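Long-range contacts in putative ABC transporter subunit, substrate-binding component (Rhodopseudomonas palustris, PDB 4EVQ), which binds 4-hydroxybenzoate between its two lobes as the solute-binding component of an ABC transporter, probably for uptake of lignin-derived aromatic compounds: residues L40-V44 with I56-K60; M167-F171 with V210-F214; W236-T242 with I256-H261. All coordinates share one frame; numbering follows the deposited sequence. Where two conformers were deposited one is given.

Overall arrangement
Contact 1 belongs to one lobe of this two-lobed periplasmic binding protein, contacts 2 and 3 to the other, and 4-hydroxybenzoate binds between the lobes. Contact 1 lies across the chain's centre from the other two: its centre is about 32 Å from that of contact 2 and about 28 Å from that of contact 3, with nearest atoms about 20 and 14 Å away. Contacts 2 and 3, with centres about 10 Å apart, share a sheet in which strands 209-213 and 235-238 are neighbours, and the selenium of Met167 packs on Pro238. Both reach the ligand, contact 2 through Met167 and Phe213, contact 3 through Phe240.

Contact 1: residues L40-V44 with I56-K60; sequences LELYV and ISFVK
Leu40 turns CG anti to its own backbone N (chi1 179°), and Phe58 sets its CG beside the backbone N (chi1 -71°); these two choices bring the leucine branch obliquely against the CE1-CZ side of the phenyl ring. The contact packs helix 30-46 on strand 54-62 in the alpha/beta sandwich of one lobe of a type I periplasmic binding protein, the short segments running nearly antiparallel with their axes 11.0 Å apart. Phe58 is the centre of the interface, a large flat side chain that spans the gap between helix and sheet. In the conformer described, Leu40 CD2 meets Phe58 CE1 at 3.4 Å, while Val44 CG2 sits at the ring edge, 4.0 Å from Phe58 CZ. Beta-branched Val44 uses its other methyl on Ile56, CG1 to CG1, and Ile56 in turn lays its CG2 on a face of the Phe58 ring. The neighbouring strand 17-23 adds Leu21, which touches both Leu40 and Phe58.

Toward the solvent the packing turns polar. Glu41 rests its CG obliquely against the ring, 3.9 Å from Phe58 CE2, so its aliphatic part serves the apolar layer and its carboxylate extends past it. Lys60, extended beyond CG, comes from the opposite direction and closes a salt bridge: in the conformer described, NZ meets the syn side of Glu41 OE2 at 2.7 Å, 29° out of the carboxylate plane.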
# COMPACT_ATOMS: atom_id res chain seq x y z
N LEU A 40 5.00 -12.40 -1.63
CA LEU A 40 6.30 -12.72 -1.05
C LEU A 40 6.64 -14.21 -1.22
O LEU A 40 7.77 -14.57 -1.58
CB LEU A 40 6.29 -12.29 0.41
CG LEU A 40 7.55 -12.56 1.20
CD1 LEU A 40 8.77 -11.92 0.56
CD2 LEU A 40 7.30 -12.00 2.58
N GLU A 41 5.67 -15.08 -0.97
CA GLU A 41 5.91 -16.51 -1.12
C GLU A 41 6.14 -16.89 -2.58
O GLU A 41 6.95 -17.76 -2.88
CB GLU A 41 4.73 -17.31 -0.55
CG GLU A 41 4.68 -17.19 0.97
CD GLU A 41 3.49 -17.91 1.62
OE1 GLU A 41 2.40 -17.99 1.03
OE2 GLU A 41 3.67 -18.36 2.77
N LEU A 42 5.39 -16.27 -3.48
CA LEU A 42 5.60 -16.55 -4.90
C LEU A 42 7.00 -16.13 -5.32
O LEU A 42 7.67 -16.82 -6.11
CB LEU A 42 4.52 -15.82 -5.75
CG LEU A 42 4.40 -16.31 -7.20
CD1 LEU A 42 3.83 -17.74 -7.27
CD2 LEU A 42 3.58 -15.29 -8.03
N TYR A 43 7.44 -14.99 -4.84
CA TYR A 43 8.82 -14.58 -5.19
C TYR A 43 9.83 -15.58 -4.68
O TYR A 43 10.74 -15.96 -5.40
CB TYR A 43 9.17 -13.20 -4.64
CG TYR A 43 10.56 -12.83 -5.06
CD1 TYR A 43 10.83 -12.53 -6.37
CD2 TYR A 43 11.60 -12.90 -4.16
CE1 TYR A 43 12.13 -12.27 -6.79
CE2 TYR A 43 12.91 -12.64 -4.56
CZ TYR A 43 13.16 -12.31 -5.88
OH TYR A 43 14.43 -12.03 -6.30
N VAL A 44 9.69 -15.98 -3.42
CA VAL A 44 10.64 -16.97 -2.88
C VAL A 44 10.59 -18.24 -3.73
O VAL A 44 11.64 -18.81 -4.03
CB VAL A 44 10.34 -17.27 -1.41
CG1 VAL A 44 11.10 -18.50 -0.92
CG2 VAL A 44 10.66 -16.02 -0.53
N ILE A 56 14.12 -20.12 3.62
CA ILE A 56 13.32 -19.13 4.31
C ILE A 56 12.24 -19.79 5.13
O ILE A 56 11.56 -20.71 4.66
CB ILE A 56 12.62 -18.17 3.31
CG1 ILE A 56 13.64 -17.50 2.37
CG2 ILE A 56 11.71 -17.14 4.04
CD1 ILE A 56 14.64 -16.61 3.03
N SER A 57 12.11 -19.36 6.36
CA SER A 57 10.99 -19.77 7.20
C SER A 57 10.19 -18.52 7.58
O SER A 57 10.72 -17.61 8.21
CB SER A 57 11.52 -20.46 8.46
OG SER A 57 10.49 -20.61 9.41
N PHE A 58 8.91 -18.49 7.23
CA PHE A 58 8.05 -17.35 7.55
C PHE A 58 7.35 -17.62 8.87
O PHE A 58 6.68 -18.64 9.04
CB PHE A 58 7.01 -17.09 6.46
CG PHE A 58 7.59 -16.52 5.18
CD1 PHE A 58 8.13 -15.24 5.15
CD2 PHE A 58 7.57 -17.25 4.01
CE1 PHE A 58 8.66 -14.72 4.00
CE2 PHE A 58 8.12 -16.72 2.83
CZ PHE A 58 8.64 -15.46 2.83
N VAL A 59 7.50 -16.69 9.79
CA VAL A 59 6.82 -16.75 11.06
C VAL A 59 5.70 -15.74 10.98
O VAL A 59 5.93 -14.52 11.05
CB VAL A 59 7.77 -16.41 12.21
CG1 VAL A 59 7.03 -16.51 13.51
CG2 VAL A 59 9.01 -17.34 12.16
N LYS A 60 4.46 -16.22 10.84
CA LYS A 60 3.34 -15.34 10.51
C LYS A 60 2.54 -14.98 11.76
O LYS A 60 1.91 -15.85 12.38
CB LYS A 60 2.46 -16.06 9.50
CG LYS A 60 3.19 -16.46 8.23
CD LYS A 60 2.32 -17.29 7.30
CE LYS A 60 3.03 -17.54 5.99
NZ LYS A 60 2.17 -18.35 5.07

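Contact 2: residues M167-F171 with V210-F214; sequences MVSGF and VYAFF. With PHB (p-hydroxybenzoic acid), chain H.
The rings of Phe171 and Tyr211 lie face against face in an offset stack, centroids 4.2 Å apart and planes only 14° from parallel. The two side chains run past each other in opposite directions, so each ring also receives the other's CB: Phe171 CB stands over the Tyr211 face, 3.7 Å from its centroid, and Tyr211 CB lies over the face of Phe171. A third ring, that of Phe213, carries the selenomethionine methyl on one face. Met167 CE sits 3.5 Å from the Phe213 centroid, almost straight above it, while SE, farther from the ring and also over its face, makes this a Met-aromatic contact. At the edge of Phe213 comes the ligand, with p-hydroxybenzoate C4 3.7 Å from Phe213 CZ.

These layers join helix 162-177 to strand 209-213 in the alpha/beta lobe of a type I periplasmic binding protein, and the short segments cross at 149° with axes 9.7 Å apart. Tyr211 and Phe213, two residues apart in the chain, point to the same side, toward the helix; Met146 of helix 135-148 touches both Phe171 and Tyr211. With CG anti to the backbone N (chi1 174°), Tyr211 projects its ring to the helix and places its hydroxyl beside the main chain. There Tyr211 OH donates a weak hydrogen bond of 2.9 Å to Met167 O, which already accepts the helical bond from Phe171 N. Val168 fits beside this group, its CG2 4.0 Å from Tyr211 CE2. The bend in the flexible, unbranched Met167 chain carries its methyl onward to the ligand ring, CE lying 3.7 Å from p-hydroxybenzoate C6.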
# COMPACT_ATOMS: atom_id res chain seq x y z
N MSE A 167 -4.28 10.38 3.83
CA MSE A 167 -4.60 10.41 2.42
C MSE A 167 -5.59 11.52 2.09
O MSE A 167 -5.50 12.12 1.01
CB MSE A 167 -5.13 9.07 1.96
CG MSE A 167 -4.05 8.01 1.83
SE MSE A 167 -4.61 6.41 0.94
CE MSE A 167 -4.40 5.20 2.37
N VAL A 168 -6.52 11.83 2.99
CA VAL A 168 -7.41 12.98 2.76
C VAL A 168 -6.61 14.25 2.87
O VAL A 168 -6.80 15.20 2.09
CB VAL A 168 -8.61 12.93 3.73
CG1 VAL A 168 -9.29 14.28 3.84
CG2 VAL A 168 -9.62 11.88 3.32
N SER A 169 -5.69 14.34 3.82
CA SER A 169 -4.88 15.56 3.98
C SER A 169 -4.06 15.87 2.73
O SER A 169 -4.04 16.99 2.26
CB SER A 169 -4.00 15.42 5.20
OG SER A 169 -3.20 16.57 5.40
N GLY A 170 -3.44 14.85 2.15
CA GLY A 170 -2.67 15.06 0.92
C GLY A 170 -3.55 15.48 -0.23
O GLY A 170 -3.21 16.39 -0.99
N PHE A 171 -4.68 14.82 -0.39
CA PHE A 171 -5.62 15.19 -1.40
C PHE A 171 -6.03 16.66 -1.24
O PHE A 171 -6.09 17.42 -2.21
CB PHE A 171 -6.86 14.27 -1.31
CG PHE A 171 -8.10 14.89 -1.93
CD1 PHE A 171 -8.29 14.87 -3.28
CD2 PHE A 171 -9.01 15.53 -1.13
CE1 PHE A 171 -9.36 15.57 -3.86
CE2 PHE A 171 -10.10 16.19 -1.70
CZ PHE A 171 -10.25 16.19 -3.07
N VAL A 210 -16.51 12.95 -5.52
CA VAL A 210 -16.25 12.36 -4.21
C VAL A 210 -14.88 11.69 -4.26
O VAL A 210 -14.56 10.99 -5.23
CB VAL A 210 -17.33 11.34 -3.84
CG1 VAL A 210 -16.95 10.60 -2.56
CG2 VAL A 210 -18.68 12.04 -3.66
N TYR A 211 -14.10 11.95 -3.23
CA TYR A 211 -12.82 11.28 -3.00
C TYR A 211 -12.99 10.35 -1.81
O TYR A 211 -13.31 10.80 -0.72
CB TYR A 211 -11.74 12.31 -2.68
CG TYR A 211 -10.38 11.78 -2.27
CD1 TYR A 211 -9.45 11.44 -3.22
CD2 TYR A 211 -10.01 11.69 -0.94
CE1 TYR A 211 -8.19 11.01 -2.84
CE2 TYR A 211 -8.75 11.25 -0.55
CZ TYR A 211 -7.86 10.94 -1.50
OH TYR A 211 -6.57 10.54 -1.14
N ALA A 212 -12.74 9.05 -2.02
CA ALA A 212 -12.93 8.06 -0.96
C ALA A 212 -11.70 7.18 -0.82
O ALA A 212 -11.12 6.73 -1.79
CB ALA A 212 -14.14 7.18 -1.26
N PHE A 213 -11.38 6.93 0.44
CA PHE A 213 -10.41 5.89 0.77
C PHE A 213 -11.08 4.83 1.63
O PHE A 213 -11.48 5.11 2.79
CB PHE A 213 -9.11 6.36 1.45
CG PHE A 213 -8.33 5.19 2.08
CD1 PHE A 213 -7.80 4.21 1.28
CD2 PHE A 213 -8.23 5.04 3.45
CE1 PHE A 213 -7.17 3.09 1.82
CE2 PHE A 213 -7.61 3.89 4.00
CZ PHE A 213 -7.09 2.94 3.16
N PHE A 214 -11.22 3.65 1.04
CA PHE A 214 -11.57 2.41 1.76
C PHE A 214 -10.76 1.34 1.04
O PHE A 214 -10.20 1.56 -0.05
CB PHE A 214 -13.07 2.09 1.65
CG PHE A 214 -13.93 3.09 2.33
CD1 PHE A 214 -14.03 3.13 3.69
CD2 PHE A 214 -14.59 4.06 1.60
CE1 PHE A 214 -14.72 4.10 4.34
CE2 PHE A 214 -15.28 5.04 2.22
CZ PHE A 214 -15.37 5.09 3.59
C1' PHB H . -2.95 1.87 5.79
O1' PHB H . -3.52 1.78 6.90
O2' PHB H . -1.80 2.46 5.64
C1 PHB H . -3.54 1.31 4.56
C2 PHB H . -4.45 0.26 4.66
C3 PHB H . -5.02 -0.27 3.51
C4 PHB H . -4.71 0.26 2.30
C5 PHB H . -3.79 1.29 2.17
C6 PHB H . -3.23 1.80 3.31
O4 PHB H . -5.25 -0.23 1.17

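Contact 3: residues W236-T242 with I256-H261; sequences WGPGFLT and IKTVLH. With PHB (p-hydroxybenzoic acid), chain H.
Strands 236-238 and 257-260 run side by side in parallel, their axes 4.8 Å apart and 17° from aligned, with Trp236 paired to Lys257, Gly237 to Thr258 and Pro238 to Val259. Gly237 takes part in two of the bonds: its N donates to Lys257 O at 3.2 Å, and its O accepts from Val259 N. The third, from Gly239 N to Val259 O at 2.9 Å, reaches its acceptor from above the carbonyl plane as the chain turns into the 3-10 segment 239-241. Gly239 lies too close to Leu260 CB for any side chain to fit, and its CA is 3.6 Å from Thr258 CB.

The strands belong to a beta-alpha-beta unit, with helix 246-249 in the connection, within the parallel part of the sheet. On one face the broad indole of Trp236 is covered by Lys257, whose CB stands 3.5 Å from the centroid of the six-membered ring; the bent lysine chain leads away. On the other, Thr258 OG1 hydrogen-bonds Arg348 NE and, at 2.7 Å, a water O, which donates a weak bond to Thr242 OG1.

Beyond the strand end, Phe240 turns CG away from its carbonyl carbon (chi1 -42°), swinging its ring between Leu260 and the ligand. Leu260 CD1 packs over one face, 3.8 Å from Phe240 CE1; p-hydroxybenzoate C5 lies over the opposite face, and the ligand's O4 is 3.2 Å from Phe240 CB.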
# COMPACT_ATOMS: atom_id res chain seq x y z
N TRP A 236 -13.93 8.99 -7.14
CA TRP A 236 -12.48 8.91 -7.24
C TRP A 236 -11.88 8.43 -5.93
O TRP A 236 -12.46 8.57 -4.88
CB TRP A 236 -11.93 10.31 -7.47
CG TRP A 236 -12.06 10.89 -8.85
CD1 TRP A 236 -13.19 11.38 -9.44
CD2 TRP A 236 -11.01 11.07 -9.78
NE1 TRP A 236 -12.89 11.84 -10.71
CE2 TRP A 236 -11.56 11.66 -10.94
CE3 TRP A 236 -9.65 10.77 -9.75
CZ2 TRP A 236 -10.79 11.98 -12.04
CZ3 TRP A 236 -8.89 11.08 -10.87
CH2 TRP A 236 -9.46 11.71 -11.98
N GLY A 237 -10.66 7.90 -6.01
CA GLY A 237 -9.89 7.64 -4.80
C GLY A 237 -8.51 7.18 -5.15
O GLY A 237 -8.19 6.94 -6.30
N PRO A 238 -7.67 7.05 -4.13
CA PRO A 238 -6.46 6.25 -4.34
C PRO A 238 -6.86 4.84 -4.75
O PRO A 238 -7.92 4.37 -4.42
CB PRO A 238 -5.80 6.27 -2.96
CG PRO A 238 -6.99 6.32 -2.00
CD PRO A 238 -8.00 7.22 -2.71
N GLY A 239 -6.01 4.13 -5.47
CA GLY A 239 -6.39 2.88 -6.06
C GLY A 239 -6.70 1.72 -5.14
O GLY A 239 -7.23 0.72 -5.61
N PHE A 240 -6.40 1.88 -3.87
CA PHE A 240 -6.83 0.92 -2.87
C PHE A 240 -8.35 0.76 -2.87
O PHE A 240 -8.87 -0.26 -2.43
CB PHE A 240 -6.34 1.31 -1.47
CG PHE A 240 -4.94 1.80 -1.46
CD1 PHE A 240 -3.91 0.95 -1.80
CD2 PHE A 240 -4.66 3.13 -1.22
CE1 PHE A 240 -2.62 1.42 -1.86
CE2 PHE A 240 -3.34 3.61 -1.32
CZ PHE A 240 -2.35 2.76 -1.65
N LEU A 241 -9.06 1.79 -3.32
CA LEU A 241 -10.54 1.78 -3.32
C LEU A 241 -11.05 0.68 -4.23
O LEU A 241 -12.11 0.16 -3.97
CB LEU A 241 -11.00 3.15 -3.82
CG LEU A 241 -12.51 3.35 -3.91
CD1 LEU A 241 -13.16 3.24 -2.54
CD2 LEU A 241 -12.82 4.70 -4.56
N THR A 242 -10.33 0.33 -5.30
CA THR A 242 -10.79 -0.68 -6.24
C THR A 242 -9.95 -1.95 -6.30
O THR A 242 -10.44 -2.98 -6.76
CB THR A 242 -10.95 -0.09 -7.66
OG1 THR A 242 -9.69 0.41 -8.14
CG2 THR A 242 -11.93 1.06 -7.66
N ILE A 256 -15.32 4.23 -12.08
CA ILE A 256 -14.58 4.80 -10.96
C ILE A 256 -13.16 5.12 -11.42
O ILE A 256 -12.52 4.32 -12.09
CB ILE A 256 -14.56 3.82 -9.74
CG1 ILE A 256 -15.98 3.63 -9.19
CG2 ILE A 256 -13.60 4.33 -8.66
CD1 ILE A 256 -16.02 2.57 -8.14
N LYS A 257 -12.67 6.29 -11.04
CA LYS A 257 -11.34 6.74 -11.40
C LYS A 257 -10.45 6.66 -10.16
O LYS A 257 -10.83 7.04 -9.08
CB LYS A 257 -11.38 8.17 -11.88
CG LYS A 257 -12.14 8.34 -13.19
CD LYS A 257 -11.21 8.54 -14.31
CE LYS A 257 -11.88 8.58 -15.67
NZ LYS A 257 -13.00 9.50 -15.82
N THR A 258 -9.23 6.16 -10.34
CA THR A 258 -8.29 6.07 -9.24
C THR A 258 -6.89 6.40 -9.71
O THR A 258 -6.58 6.41 -10.89
CB THR A 258 -8.26 4.68 -8.55
OG1 THR A 258 -7.82 3.67 -9.45
CG2 THR A 258 -9.60 4.28 -7.98
N VAL A 259 -6.04 6.73 -8.74
CA VAL A 259 -4.62 6.90 -8.99
C VAL A 259 -3.85 5.88 -8.16
O VAL A 259 -4.13 5.72 -6.96
CB VAL A 259 -4.18 8.33 -8.68
CG1 VAL A 259 -2.68 8.46 -8.68
CG2 VAL A 259 -4.80 9.32 -9.68
N LEU A 260 -2.92 5.17 -8.78
CA LEU A 260 -2.14 4.16 -8.06
C LEU A 260 -0.83 3.95 -8.79
O LEU A 260 -0.73 4.10 -9.99
CB LEU A 260 -2.91 2.81 -7.98
CG LEU A 260 -2.46 1.84 -6.89
CD1 LEU A 260 -2.69 2.39 -5.49
CD2 LEU A 260 -3.21 0.50 -7.10
N HIS A 261 0.13 3.46 -8.02
CA HIS A 261 1.46 3.07 -8.48
C HIS A 261 1.52 1.73 -9.20
O HIS A 261 2.59 1.28 -9.56
CB HIS A 261 2.44 3.17 -7.32
CG HIS A 261 1.99 2.46 -6.10
ND1 HIS A 261 0.91 2.90 -5.37
CD2 HIS A 261 2.49 1.39 -5.45
CE1 HIS A 261 0.72 2.09 -4.35
NE2 HIS A 261 1.67 1.17 -4.36
C1' PHB H . -2.95 1.87 5.79
O1' PHB H . -3.52 1.78 6.90
O2' PHB H . -1.80 2.46 5.64
C1 PHB H . -3.54 1.31 4.56
C2 PHB H . -4.45 0.26 4.66
C3 PHB H . -5.02 -0.27 3.51
C4 PHB H . -4.71 0.26 2.30
C5 PHB H . -3.79 1.29 2.17
C6 PHB H . -3.23 1.80 3.31
O4 PHB H . -5.25 -0.23 1.17
O HOH W 1 -9.61 2.31 -10.87